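Local coordinates for protein pyridoxine 4-oxidase (Mesorhizobium loti, PDB 4HA6) that probably oxidises the 4-hydroxymethyl group of pyridoxine with oxygen, using FAD as cofactor, as a member of the GMC oxidoreductase family, at residues Asp3-Gly8 and Arg229-Val234; Arg219-Glu224 and Asp245-Cys250. All coordinates share one frame; numbering follows the deposited sequence. Where two conformers were deposited one is given.

In the fold
Contacts 1 and 2 join the same two sheets, with centres about 5 Å apart. Their segments alternate along the chain: strands 4-7 and 246-249 are neighbours in the five-stranded parallel sheet, while 219-224 and 229-234 lie on adjacent strands of the three-stranded antiparallel sheet. Probable hydrogen bonds tie them within each layer, Val-7 O to Cys-250 N (2.7 Å) and Lys-222 O to Arg-229 N (2.7 Å). Between the layers, Leu-231 touches Ile-247 and Leu-221, and Val-7 touches Leu-249, joining the two contacts into one packed interface. Both reach the adenosine half of FAD: Val-7 and Gly-8 from contact 1 meet the adenine and its ribose, and Cys-250 from contact 2 comes near the ribose C5B.

Contact 1 of 2, residues Asp3-Gly8 and Arg229-Val234; sequences DIVIVG and RSLEVV. With FAD (flavin-adenine dinucleotide), chain B.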
ATOM      1  N   ASP A   3      -9.873  17.100 -21.751  1.00 22.87           N
ATOM      2  CA  ASP A   3     -10.376  17.629 -20.492  1.00 21.98           C
ATOM      3  C   ASP A   3      -9.492  17.245 -19.304  1.00 26.90           C
ATOM      4  O   ASP A   3      -9.051  18.117 -18.552  1.00 35.58           O
ATOM      5  CB  ASP A   3     -11.823  17.184 -20.252  1.00 27.66           C
ATOM      6  CG  ASP A   3     -12.834  18.099 -20.915  1.00 42.34           C
ATOM      7  OD1 ASP A   3     -13.706  17.577 -21.646  1.00 43.44           O
ATOM      8  OD2 ASP A   3     -12.770  19.333 -20.693  1.00 42.32           O
ATOM      9  N   ILE A   4      -9.248  15.949 -19.119  1.00 17.47           N
ATOM     10  CA  ILE A   4      -8.461  15.484 -17.970  1.00 13.60           C
ATOM     11  C   ILE A   4      -7.424  14.461 -18.383  1.00 12.67           C
ATOM     12  O   ILE A   4      -7.741  13.505 -19.087  1.00 15.32           O
ATOM     13  CB  ILE A   4      -9.318  14.752 -16.926  1.00 12.69           C
ATOM     14  CG1 ILE A   4     -10.709  15.357 -16.821  1.00 22.65           C
ATOM     15  CG2 ILE A   4      -8.613  14.718 -15.559  1.00 15.19           C
ATOM     16  CD1 ILE A   4     -11.753  14.317 -16.517  1.00 25.44           C
ATOM     17  N   VAL A   5      -6.201  14.631 -17.900  1.00  9.96           N
ATOM     18  CA  VAL A   5      -5.170  13.621 -18.098  1.00 11.84           C
ATOM     19  C   VAL A   5      -4.809  12.970 -16.765  1.00 10.39           C
ATOM     20  O   VAL A   5      -4.504  13.664 -15.792  1.00  8.61           O
ATOM     21  CB  VAL A   5      -3.910  14.217 -18.747  1.00  9.25           C
ATOM     22  CG1 VAL A   5      -2.744  13.261 -18.595  1.00  5.47           C
ATOM     23  CG2 VAL A   5      -4.167  14.505 -20.217  1.00 15.40           C
ATOM     24  N   ILE A   6      -4.855  11.639 -16.723  1.00  8.80           N
ATOM     25  CA  ILE A   6      -4.451  10.879 -15.538  1.00  7.85           C
ATOM     26  C   ILE A   6      -3.076  10.257 -15.766  1.00 10.74           C
ATOM     27  O   ILE A   6      -2.869   9.501 -16.738  1.00  6.73           O
ATOM     28  CB  ILE A   6      -5.485   9.766 -15.189  1.00  6.67           C
ATOM     29  CG1 ILE A   6      -6.889  10.364 -15.030  1.00  2.95           C
ATOM     30  CG2 ILE A   6      -5.087   9.005 -13.941  1.00  6.39           C
ATOM     31  CD1 ILE A   6      -7.999   9.316 -15.052  1.00  4.71           C
ATOM     32  N   VAL A   7      -2.136  10.570 -14.874  1.00  5.66           N
ATOM     33  CA  VAL A   7      -0.771  10.075 -15.009  1.00  3.51           C
ATOM     34  C   VAL A   7      -0.567   8.868 -14.096  1.00  4.31           C
ATOM     35  O   VAL A   7      -0.533   9.005 -12.869  1.00  6.68           O
ATOM     36  CB  VAL A   7       0.267  11.160 -14.664  1.00  4.21           C
ATOM     37  CG1 VAL A   7       1.691  10.601 -14.783  1.00  4.13           C
ATOM     38  CG2 VAL A   7       0.081  12.387 -15.561  1.00  7.09           C
ATOM     39  N   GLY A   8      -0.429   7.688 -14.691  1.00  5.60           N
ATOM     40  CA  GLY A   8      -0.258   6.470 -13.922  1.00  6.07           C
ATOM     41  C   GLY A   8      -1.525   5.636 -13.868  1.00  8.10           C
ATOM     42  O   GLY A   8      -2.517   6.056 -13.254  1.00  5.76           O
ATOM     43  N   ARG A 229       0.233  23.428 -18.124  1.00 10.89           N
ATOM     44  CA  ARG A 229      -0.281  23.668 -19.470  1.00 11.28           C
ATOM     45  C   ARG A 229      -0.200  22.411 -20.323  1.00 11.64           C
ATOM     46  O   ARG A 229      -1.118  22.103 -21.100  1.00 15.31           O
ATOM     47  CB  ARG A 229       0.471  24.833 -20.121  1.00 14.86           C
ATOM     48  CG  ARG A 229       0.140  25.070 -21.590  1.00 24.50           C
ATOM     49  CD  ARG A 229       0.982  26.210 -22.144  1.00 34.51           C
ATOM     50  NE  ARG A 229       0.758  26.474 -23.567  1.00 37.80           N
ATOM     51  CZ  ARG A 229       1.622  26.160 -24.531  1.00 41.28           C
ATOM     52  NH1 ARG A 229       2.766  25.557 -24.228  1.00 43.02           N
ATOM     53  NH2 ARG A 229       1.348  26.446 -25.799  1.00 45.29           N
ATOM     54  N   SER A 230       0.892  21.672 -20.167  1.00 17.35           N
ATOM     55  CA  SER A 230       1.074  20.446 -20.928  1.00 14.17           C
ATOM     56  C   SER A 230       1.938  19.442 -20.174  1.00 16.29           C
ATOM     57  O   SER A 230       2.522  19.763 -19.136  1.00 10.74           O
ATOM     58  CB  SER A 230       1.715  20.755 -22.283  1.00 17.49           C
ATOM     59  OG  SER A 230       3.042  21.225 -22.117  1.00 11.16           O
ATOM     60  N   LEU A 231       2.011  18.227 -20.720  1.00 12.80           N
ATOM     61  CA  LEU A 231       2.842  17.152 -20.186  1.00  7.91           C
ATOM     62  C   LEU A 231       3.780  16.668 -21.270  1.00 15.40           C
ATOM     63  O   LEU A 231       3.360  16.488 -22.415  1.00 14.65           O
ATOM     64  CB  LEU A 231       1.986  15.955 -19.756  1.00 10.72           C
ATOM     65  CG  LEU A 231       0.825  16.132 -18.789  1.00 13.69           C
ATOM     66  CD1 LEU A 231      -0.404  16.623 -19.539  1.00 13.47           C
ATOM     67  CD2 LEU A 231       0.547  14.814 -18.105  1.00 11.26           C
ATOM     68  N   GLU A 232       5.040  16.438 -20.914  1.00  9.15           N
ATOM     69  CA  GLU A 232       5.993  15.827 -21.834  1.00 11.99           C
ATOM     70  C   GLU A 232       5.944  14.330 -21.619  1.00 14.85           C
ATOM     71  O   GLU A 232       6.204  13.839 -20.506  1.00 11.66           O
ATOM     72  CB  GLU A 232       7.413  16.350 -21.582  1.00  9.17           C
ATOM     73  CG  GLU A 232       8.471  15.717 -22.477  1.00 20.89           C
ATOM     74  CD  GLU A 232       9.891  16.089 -22.065  1.00 21.54           C
ATOM     75  OE1 GLU A 232      10.168  16.131 -20.846  1.00 18.98           O
ATOM     76  OE2 GLU A 232      10.728  16.335 -22.963  1.00 23.33           O
ATOM     77  N   VAL A 233       5.593  13.601 -22.670  1.00 11.60           N
ATOM     78  CA  VAL A 233       5.471  12.151 -22.561  1.00 10.45           C
ATOM     79  C   VAL A 233       6.556  11.457 -23.375  1.00 20.98           C
ATOM     80  O   VAL A 233       6.782  11.789 -24.537  1.00 15.79           O
ATOM     81  CB  VAL A 233       4.087  11.672 -22.989  1.00 15.99           C
ATOM     82  CG1 VAL A 233       3.984  10.158 -22.831  1.00 13.16           C
ATOM     83  CG2 VAL A 233       3.033  12.364 -22.147  1.00 13.08           C
ATOM     84  N   VAL A 234       7.233  10.510 -22.741  1.00 13.45           N
ATOM     85  CA  VAL A 234       8.333   9.786 -23.354  1.00 16.26           C
ATOM     86  C   VAL A 234       7.922   8.333 -23.617  1.00 18.21           C
ATOM     87  O   VAL A 234       7.600   7.571 -22.688  1.00 16.12           O
ATOM     88  CB  VAL A 234       9.571   9.824 -22.447  1.00 18.87           C
ATOM     89  CG1 VAL A 234      10.701   9.032 -23.071  1.00 15.64           C
ATOM     90  CG2 VAL A 234       9.998  11.285 -22.187  1.00 14.36           C
TER
HETATM   91  PA  FAD B 601       0.359   2.167  -7.972  1.00  5.73           P
HETATM   92  O1A FAD B 601      -0.797   1.178  -7.916  1.00 11.80           O
HETATM   93  O2A FAD B 601       1.747   1.670  -7.679  1.00 14.87           O
HETATM   94  O5B FAD B 601       0.326   2.843  -9.442  1.00 10.88           O
HETATM   95  C5B FAD B 601       1.368   3.647  -9.985  1.00  9.36           C
HETATM   96  C4B FAD B 601       1.248   3.490 -11.495  1.00  7.48           C
HETATM   97  O4B FAD B 601       1.746   4.637 -12.192  1.00  9.63           O
HETATM   98  C3B FAD B 601       2.058   2.296 -11.981  1.00 14.77           C
HETATM   99  O3B FAD B 601       1.214   1.574 -12.893  1.00  7.86           O
HETATM  100  C2B FAD B 601       3.260   2.907 -12.696  1.00  9.88           C
HETATM  101  O2B FAD B 601       3.721   2.067 -13.770  1.00 13.44           O
HETATM  102  C1B FAD B 601       2.706   4.240 -13.190  1.00  9.52           C
HETATM  103  N9A FAD B 601       3.706   5.343 -13.308  1.00  6.29           N
HETATM  104  C8A FAD B 601       4.670   5.661 -12.418  1.00  7.45           C
HETATM  105  N7A FAD B 601       5.378   6.740 -12.850  1.00  6.62           N
HETATM  106  C5A FAD B 601       4.865   7.136 -14.039  1.00  8.04           C
HETATM  107  C6A FAD B 601       5.144   8.212 -15.026  1.00  9.04           C
HETATM  108  N6A FAD B 601       6.149   9.120 -14.819  1.00  5.51           N
HETATM  109  N1A FAD B 601       4.360   8.264 -16.141  1.00 12.05           N
HETATM  110  C2A FAD B 601       3.359   7.384 -16.352  1.00 11.02           C
HETATM  111  N3A FAD B 601       3.058   6.390 -15.486  1.00 10.89           N
HETATM  112  C4A FAD B 601       3.760   6.213 -14.330  1.00  7.67           C
HETATM  113  N1  FAD B 601      -1.976  -3.400  -0.353  1.00  3.53           N
HETATM  114  C2  FAD B 601      -3.014  -3.980   0.277  1.00  5.81           C
HETATM  115  O2  FAD B 601      -3.915  -3.246   0.742  1.00  5.95           O
HETATM  116  N3  FAD B 601      -3.104  -5.312   0.450  1.00  6.79           N
HETATM  117  C4  FAD B 601      -2.171  -6.160  -0.015  1.00 17.18           C
HETATM  118  O4  FAD B 601      -2.262  -7.403   0.166  1.00 23.04           O
HETATM  119  C4X FAD B 601      -0.997  -5.596  -0.721  1.00 13.55           C
HETATM  120  N5  FAD B 601      -0.006  -6.373  -1.204  1.00 19.64           N
HETATM  121  C5X FAD B 601       1.048  -5.830  -1.864  1.00 22.62           C
HETATM  122  C6  FAD B 601       2.061  -6.643  -2.368  1.00 21.04           C
HETATM  123  C7  FAD B 601       3.138  -6.087  -3.051  1.00 21.08           C
HETATM  124  C7M FAD B 601       4.225  -6.982  -3.593  1.00 14.12           C
HETATM  125  C8  FAD B 601       3.209  -4.612  -3.248  1.00 18.15           C
HETATM  126  C8M FAD B 601       4.380  -4.014  -3.982  1.00 13.74           C
HETATM  127  C9  FAD B 601       2.200  -3.789  -2.751  1.00  9.98           C
HETATM  128  C9A FAD B 601       1.128  -4.355  -2.060  1.00 12.21           C
HETATM  129  N10 FAD B 601       0.107  -3.535  -1.549  1.00 10.91           N
HETATM  130  C10 FAD B 601      -0.967  -4.129  -0.873  1.00  8.81           C
HETATM  131  C1' FAD B 601       0.174  -2.078  -1.720  1.00 10.97           C
HETATM  132  C2' FAD B 601      -0.788  -1.560  -2.776  1.00 10.50           C
HETATM  133  O2' FAD B 601      -0.717  -2.379  -3.954  1.00 13.30           O
HETATM  134  C3' FAD B 601      -0.367  -0.124  -3.095  1.00  9.79           C
HETATM  135  O3' FAD B 601      -0.278   0.607  -1.860  1.00  5.53           O
HETATM  136  C4' FAD B 601      -1.352   0.552  -4.032  1.00 10.95           C
HETATM  137  O4' FAD B 601      -1.454  -0.247  -5.224  1.00 14.26           O
HETATM  138  C5' FAD B 601      -0.916   1.982  -4.367  1.00  6.90           C
HETATM  139  O5' FAD B 601      -1.605   2.392  -5.546  1.00 11.88           O
HETATM  140  P   FAD B 601      -1.243   3.795  -6.228  1.00 12.17           P
HETATM  141  O1P FAD B 601      -2.333   4.202  -7.211  1.00  8.76           O
HETATM  142  O2P FAD B 601      -0.807   4.777  -5.159  1.00  5.02           O
HETATM  143  O3P FAD B 601       0.099   3.437  -7.029  1.00  7.05           O
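Val-5 and Leu-231 face each other across the two sheets with their CA atoms 9.0 Å apart, on strands that run in roughly the same direction. No hydrogen bond crosses between Asp-3-Gly-8 and Arg-229-Val-234; side chains alone bridge the gap. One methyl does the work from strand 227-235, the middle strand of the antiparallel sheet: Leu-231 CD2 touches both valines of the opposite strand, 3.7 Å from Val-5 CG1 and 3.5 Å from Val-7 CG2. Because Val-5 and Val-7 are two residues apart, they project from the same face, and the leucine and valine side chains lie antiparallel, alongside one another. Val-7 is shared. Its chi1 of 179° puts CG1 trans to the amide nitrogen, aimed at the cofactor and 3.8 Å from FAD N1A, and leaves CG2 for the leucine. The next residue, Gly-8, has no side chain, which leaves room for the ribose oxygen O4B of FAD, 3.2 Å from Gly-8 CA. Gly-8 also fits the first glycine of a Rossmann-type GxGxxG pattern. On strand 227-235 a classic beta bulge sets Arg-229 and Ser-230 together opposite Lys-222, and Glu-232 forms salt bridges with Arg-219 and Arg-220 of strand 217-224. All three touching residues are buried. Strand 4-7 lies between strands 28-31 and 246-249: Val-5 packs on Leu-29 and Ile-31, and Val-7 on Leu-249, while Leu-231 also touches Ile-247 and, on strand 217-224, Val-218.

Contact 2 of 2, residues Arg219-Glu224 and Asp245-Cys250; sequences RRLKLE and DQIVLC. With FAD (flavin-adenine dinucleotide), chain B.
Leu-221 makes all the direct packing from its strand, with one methyl on each of two residues of the parallel sheet. Its CD2 lies 4.3 Å from Ile-247 CG2, and its CD1 lies 4.4 Å from Leu-249 CD2, so the packing is by loose van der Waals approach. Ile-247 and Leu-249 alternate with Val-248 and point to the same face. Leu-221 places CG beside its backbone N (chi1 -52°) and CD1 anti to CA (chi2 170°), which extends the branch toward Leu-249. Leu-473, Leu-260 and Leu-231 join this buried cluster; helix 252-262 also packs on Leu-249. The strands run in roughly opposite directions but in different sheets, so no backbone hydrogen bond joins them, and the nearest CA atoms, those of Leu-221 and Ile-247, are 9.1 Å apart. Polar links run to other parts of the fold: Leu-221 N bonds to Ser-263 OG and Arg-219 O to Arg-262 NE, fastening the outermost strand 217-224 to the end of helix 252-262 and the residue after it. At the cofactor, Cys-250 O comes 3.6 Å from FAD C5B, just past the end of strand 246-249. A three-stranded antiparallel meander laid over a parallel sheet, with the C-terminal ends of strands 4-7 and 246-249 meeting the adenosine of FAD, is characteristic of the Rossmann-type FAD-binding domain, as in GMC oxidoreductases.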
ATOM      1  N   ARG A 219       7.452  12.664 -18.179  1.00  6.25           N
ATOM      2  CA  ARG A 219       8.777  13.059 -17.687  1.00  6.55           C
ATOM      3  C   ARG A 219       8.736  14.386 -16.951  1.00  9.28           C
ATOM      4  O   ARG A 219       9.418  14.555 -15.940  1.00  8.70           O
ATOM      5  CB  ARG A 219       9.800  13.124 -18.850  1.00  9.08           C
ATOM      6  CG  ARG A 219      11.182  13.665 -18.469  1.00  6.24           C
ATOM      7  CD  ARG A 219      12.278  13.299 -19.483  1.00 14.12           C
ATOM      8  NE  ARG A 219      12.074  13.939 -20.779  1.00 17.42           N
ATOM      9  CZ  ARG A 219      12.759  13.637 -21.887  1.00 36.23           C
ATOM     10  NH1 ARG A 219      13.696  12.693 -21.859  1.00 26.50           N
ATOM     11  NH2 ARG A 219      12.507  14.274 -23.030  1.00 19.57           N
ATOM     12  N   ARG A 220       7.958  15.333 -17.482  1.00 11.02           N
ATOM     13  CA  ARG A 220       7.830  16.660 -16.890  0.52  7.27           C
ATOM     14  C   ARG A 220       6.428  17.209 -17.116  1.00 10.80           C
ATOM     15  O   ARG A 220       5.790  16.911 -18.142  1.00 10.19           O
ATOM     16  CB  ARG A 220       8.839  17.635 -17.529  0.52 10.91           C
ATOM     17  CG  ARG A 220      10.315  17.308 -17.302  0.52 13.27           C
ATOM     18  CD  ARG A 220      11.257  18.327 -17.979  0.52 17.80           C
ATOM     19  NE  ARG A 220      11.551  18.007 -19.380  0.52 18.25           N
ATOM     20  CZ  ARG A 220      12.743  18.174 -19.954  0.52 16.79           C
ATOM     21  NH1 ARG A 220      13.763  18.651 -19.252  0.52 12.93           N
ATOM     22  NH2 ARG A 220      12.917  17.860 -21.230  0.52 17.35           N
ATOM     23  N   LEU A 221       5.958  18.025 -16.171  1.00  7.15           N
ATOM     24  CA  LEU A 221       4.753  18.825 -16.357  1.00  8.40           C
ATOM     25  C   LEU A 221       5.244  20.220 -16.690  1.00 13.37           C
ATOM     26  O   LEU A 221       6.146  20.739 -16.021  1.00 12.61           O
ATOM     27  CB  LEU A 221       3.929  18.899 -15.072  1.00 11.73           C
ATOM     28  CG  LEU A 221       3.611  17.556 -14.432  1.00 11.14           C
ATOM     29  CD1 LEU A 221       3.017  17.745 -13.053  1.00  6.05           C
ATOM     30  CD2 LEU A 221       2.668  16.787 -15.338  1.00  7.97           C
ATOM     31  N   LYS A 222       4.655  20.835 -17.711  1.00  7.23           N
ATOM     32  CA  LYS A 222       5.077  22.165 -18.118  1.00  5.85           C
ATOM     33  C   LYS A 222       4.087  23.220 -17.636  1.00 11.13           C
ATOM     34  O   LYS A 222       2.860  23.058 -17.751  1.00  8.01           O
ATOM     35  CB  LYS A 222       5.282  22.220 -19.631  1.00 18.31           C
ATOM     36  CG  LYS A 222       6.406  21.308 -20.112  1.00 24.76           C
ATOM     37  CD  LYS A 222       6.675  21.477 -21.616  1.00 43.96           C
ATOM     38  CE  LYS A 222       7.961  20.769 -22.049  1.00 57.03           C
ATOM     39  NZ  LYS A 222       8.266  21.013 -23.498  1.00 56.09           N
ATOM     40  N   LEU A 223       4.631  24.289 -17.065  1.00  9.26           N
ATOM     41  CA  LEU A 223       3.816  25.301 -16.405  1.00 12.54           C
ATOM     42  C   LEU A 223       3.649  26.575 -17.229  1.00 16.90           C
ATOM     43  O   LEU A 223       4.524  26.955 -18.009  1.00 18.21           O
ATOM     44  CB  LEU A 223       4.425  25.671 -15.046  1.00  8.90           C
ATOM     45  CG  LEU A 223       4.137  24.809 -13.813  1.00 18.04           C
ATOM     46  CD1 LEU A 223       3.917  23.355 -14.168  1.00 12.45           C
ATOM     47  CD2 LEU A 223       5.254  24.963 -12.780  1.00  3.68           C
ATOM     48  N   GLU A 224       2.520  27.234 -17.008  1.00 14.40           N
ATOM     49  CA  GLU A 224       2.256  28.560 -17.522  1.00 24.35           C
ATOM     50  C   GLU A 224       1.480  29.282 -16.429  1.00 19.20           C
ATOM     51  O   GLU A 224       0.328  28.940 -16.157  1.00 23.82           O
ATOM     52  CB  GLU A 224       1.421  28.471 -18.805  1.00 22.25           C
ATOM     53  CG  GLU A 224       1.072  29.816 -19.428  1.00 40.76           C
ATOM     54  CD  GLU A 224       0.521  29.677 -20.839  1.00 53.65           C
ATOM     55  OE1 GLU A 224      -0.469  28.932 -21.035  1.00 42.21           O
ATOM     56  OE2 GLU A 224       1.089  30.310 -21.755  1.00 55.64           O
ATOM     57  N   ASP A 245      -6.678  20.262 -19.747  1.00  8.66           N
ATOM     58  CA  ASP A 245      -7.290  21.262 -18.887  1.00 13.61           C
ATOM     59  C   ASP A 245      -7.056  20.942 -17.401  1.00 15.31           C
ATOM     60  O   ASP A 245      -6.862  21.847 -16.581  1.00  9.69           O
ATOM     61  CB  ASP A 245      -8.798  21.335 -19.156  1.00 25.52           C
ATOM     62  CG  ASP A 245      -9.131  22.007 -20.485  1.00 29.54           C
ATOM     63  OD1 ASP A 245      -8.199  22.444 -21.194  1.00 19.31           O
ATOM     64  OD2 ASP A 245     -10.336  22.108 -20.805  1.00 38.56           O
ATOM     65  N   GLN A 246      -7.114  19.657 -17.053  1.00  8.39           N
ATOM     66  CA  GLN A 246      -6.889  19.219 -15.667  1.00 15.55           C
ATOM     67  C   GLN A 246      -5.919  18.043 -15.662  1.00 11.53           C
ATOM     68  O   GLN A 246      -5.984  17.189 -16.548  1.00 12.90           O
ATOM     69  CB  GLN A 246      -8.208  18.795 -15.001  1.00 12.96           C
ATOM     70  CG  GLN A 246      -9.311  19.845 -15.068  1.00 23.20           C
ATOM     71  CD  GLN A 246      -9.022  21.029 -14.174  1.00 33.34           C
ATOM     72  OE1 GLN A 246      -8.479  20.869 -13.082  1.00 30.60           O
ATOM     73  NE2 GLN A 246      -9.382  22.227 -14.630  1.00 38.72           N
ATOM     74  N   ILE A 247      -5.022  17.998 -14.678  1.00  9.04           N
ATOM     75  CA  ILE A 247      -4.020  16.928 -14.599  1.00  8.36           C
ATOM     76  C   ILE A 247      -4.098  16.279 -13.214  1.00  7.99           C
ATOM     77  O   ILE A 247      -4.028  16.962 -12.189  1.00  7.12           O
ATOM     78  CB  ILE A 247      -2.569  17.436 -14.848  1.00  5.94           C
ATOM     79  CG1 ILE A 247      -2.406  18.007 -16.267  1.00  6.64           C
ATOM     80  CG2 ILE A 247      -1.557  16.301 -14.614  1.00  6.97           C
ATOM     81  CD1 ILE A 247      -2.919  19.459 -16.439  1.00  3.72           C
ATOM     82  N   VAL A 248      -4.277  14.966 -13.194  1.00  7.44           N
ATOM     83  CA  VAL A 248      -4.331  14.217 -11.948  1.00  9.61           C
ATOM     84  C   VAL A 248      -3.144  13.283 -11.942  1.00  9.95           C
ATOM     85  O   VAL A 248      -2.975  12.502 -12.878  1.00  6.44           O
ATOM     86  CB  VAL A 248      -5.611  13.358 -11.850  1.00  5.92           C
ATOM     87  CG1 VAL A 248      -5.658  12.615 -10.521  1.00  8.49           C
ATOM     88  CG2 VAL A 248      -6.847  14.226 -12.008  1.00 10.91           C
ATOM     89  N   LEU A 249      -2.323  13.370 -10.892  1.00 10.32           N
ATOM     90  CA  LEU A 249      -1.182  12.466 -10.720  1.00  5.46           C
ATOM     91  C   LEU A 249      -1.588  11.234  -9.916  1.00 11.48           C
ATOM     92  O   LEU A 249      -2.075  11.352  -8.773  1.00  7.17           O
ATOM     93  CB  LEU A 249      -0.034  13.171 -10.005  1.00  6.02           C
ATOM     94  CG  LEU A 249       0.568  14.393 -10.688  1.00  7.33           C
ATOM     95  CD1 LEU A 249       1.953  14.668 -10.100  1.00  5.27           C
ATOM     96  CD2 LEU A 249       0.664  14.172 -12.198  1.00  3.61           C
ATOM     97  N   CYS A 250      -1.367  10.060 -10.507  1.00  7.81           N
ATOM     98  CA  CYS A 250      -1.623   8.793  -9.838  1.00  5.14           C
ATOM     99  C   CYS A 250      -0.413   7.878 -10.007  1.00  9.19           C
ATOM    100  O   CYS A 250      -0.552   6.665 -10.151  1.00  8.23           O
ATOM    101  CB  CYS A 250      -2.857   8.127 -10.443  1.00  5.90           C
ATOM    102  SG  CYS A 250      -4.381   9.110 -10.266  1.00  9.77           S
TER
HETATM  103  PA  FAD B 601       0.359   2.167  -7.972  1.00  5.73           P
HETATM  104  O1A FAD B 601      -0.797   1.178  -7.916  1.00 11.80           O
HETATM  105  O2A FAD B 601       1.747   1.670  -7.679  1.00 14.87           O
HETATM  106  O5B FAD B 601       0.326   2.843  -9.442  1.00 10.88           O
HETATM  107  C5B FAD B 601       1.368   3.647  -9.985  1.00  9.36           C
HETATM  108  C4B FAD B 601       1.248   3.490 -11.495  1.00  7.48           C
HETATM  109  O4B FAD B 601       1.746   4.637 -12.192  1.00  9.63           O
HETATM  110  C3B FAD B 601       2.058   2.296 -11.981  1.00 14.77           C
HETATM  111  O3B FAD B 601       1.214   1.574 -12.893  1.00  7.86           O
HETATM  112  C2B FAD B 601       3.260   2.907 -12.696  1.00  9.88           C
HETATM  113  O2B FAD B 601       3.721   2.067 -13.770  1.00 13.44           O
HETATM  114  C1B FAD B 601       2.706   4.240 -13.190  1.00  9.52           C
HETATM  115  N9A FAD B 601       3.706   5.343 -13.308  1.00  6.29           N
HETATM  116  C8A FAD B 601       4.670   5.661 -12.418  1.00  7.45           C
HETATM  117  N7A FAD B 601       5.378   6.740 -12.850  1.00  6.62           N
HETATM  118  C5A FAD B 601       4.865   7.136 -14.039  1.00  8.04           C
HETATM  119  C6A FAD B 601       5.144   8.212 -15.026  1.00  9.04           C
HETATM  120  N6A FAD B 601       6.149   9.120 -14.819  1.00  5.51           N
HETATM  121  N1A FAD B 601       4.360   8.264 -16.141  1.00 12.05           N
HETATM  122  C2A FAD B 601       3.359   7.384 -16.352  1.00 11.02           C
HETATM  123  N3A FAD B 601       3.058   6.390 -15.486  1.00 10.89           N
HETATM  124  C4A FAD B 601       3.760   6.213 -14.330  1.00  7.67           C
HETATM  125  N1  FAD B 601      -1.976  -3.400  -0.353  1.00  3.53           N
HETATM  126  C2  FAD B 601      -3.014  -3.980   0.277  1.00  5.81           C
HETATM  127  O2  FAD B 601      -3.915  -3.246   0.742  1.00  5.95           O
HETATM  128  N3  FAD B 601      -3.104  -5.312   0.450  1.00  6.79           N
HETATM  129  C4  FAD B 601      -2.171  -6.160  -0.015  1.00 17.18           C
HETATM  130  O4  FAD B 601      -2.262  -7.403   0.166  1.00 23.04           O
HETATM  131  C4X FAD B 601      -0.997  -5.596  -0.721  1.00 13.55           C
HETATM  132  N5  FAD B 601      -0.006  -6.373  -1.204  1.00 19.64           N
HETATM  133  C5X FAD B 601       1.048  -5.830  -1.864  1.00 22.62           C
HETATM  134  C6  FAD B 601       2.061  -6.643  -2.368  1.00 21.04           C
HETATM  135  C7  FAD B 601       3.138  -6.087  -3.051  1.00 21.08           C
HETATM  136  C7M FAD B 601       4.225  -6.982  -3.593  1.00 14.12           C
HETATM  137  C8  FAD B 601       3.209  -4.612  -3.248  1.00 18.15           C
HETATM  138  C8M FAD B 601       4.380  -4.014  -3.982  1.00 13.74           C
HETATM  139  C9  FAD B 601       2.200  -3.789  -2.751  1.00  9.98           C
HETATM  140  C9A FAD B 601       1.128  -4.355  -2.060  1.00 12.21           C
HETATM  141  N10 FAD B 601       0.107  -3.535  -1.549  1.00 10.91           N
HETATM  142  C10 FAD B 601      -0.967  -4.129  -0.873  1.00  8.81           C
HETATM  143  C1' FAD B 601       0.174  -2.078  -1.720  1.00 10.97           C
HETATM  144  C2' FAD B 601      -0.788  -1.560  -2.776  1.00 10.50           C
HETATM  145  O2' FAD B 601      -0.717  -2.379  -3.954  1.00 13.30           O
HETATM  146  C3' FAD B 601      -0.367  -0.124  -3.095  1.00  9.79           C
HETATM  147  O3' FAD B 601      -0.278   0.607  -1.860  1.00  5.53           O
HETATM  148  C4' FAD B 601      -1.352   0.552  -4.032  1.00 10.95           C
HETATM  149  O4' FAD B 601      -1.454  -0.247  -5.224  1.00 14.26           O
HETATM  150  C5' FAD B 601      -0.916   1.982  -4.367  1.00  6.90           C
HETATM  151  O5' FAD B 601      -1.605   2.392  -5.546  1.00 11.88           O
HETATM  152  P   FAD B 601      -1.243   3.795  -6.228  1.00 12.17           P
HETATM  153  O1P FAD B 601      -2.333   4.202  -7.211  1.00  8.76           O
HETATM  154  O2P FAD B 601      -0.807   4.777  -5.159  1.00  5.02           O
HETATM  155  O3P FAD B 601       0.099   3.437  -7.029  1.00  7.05           O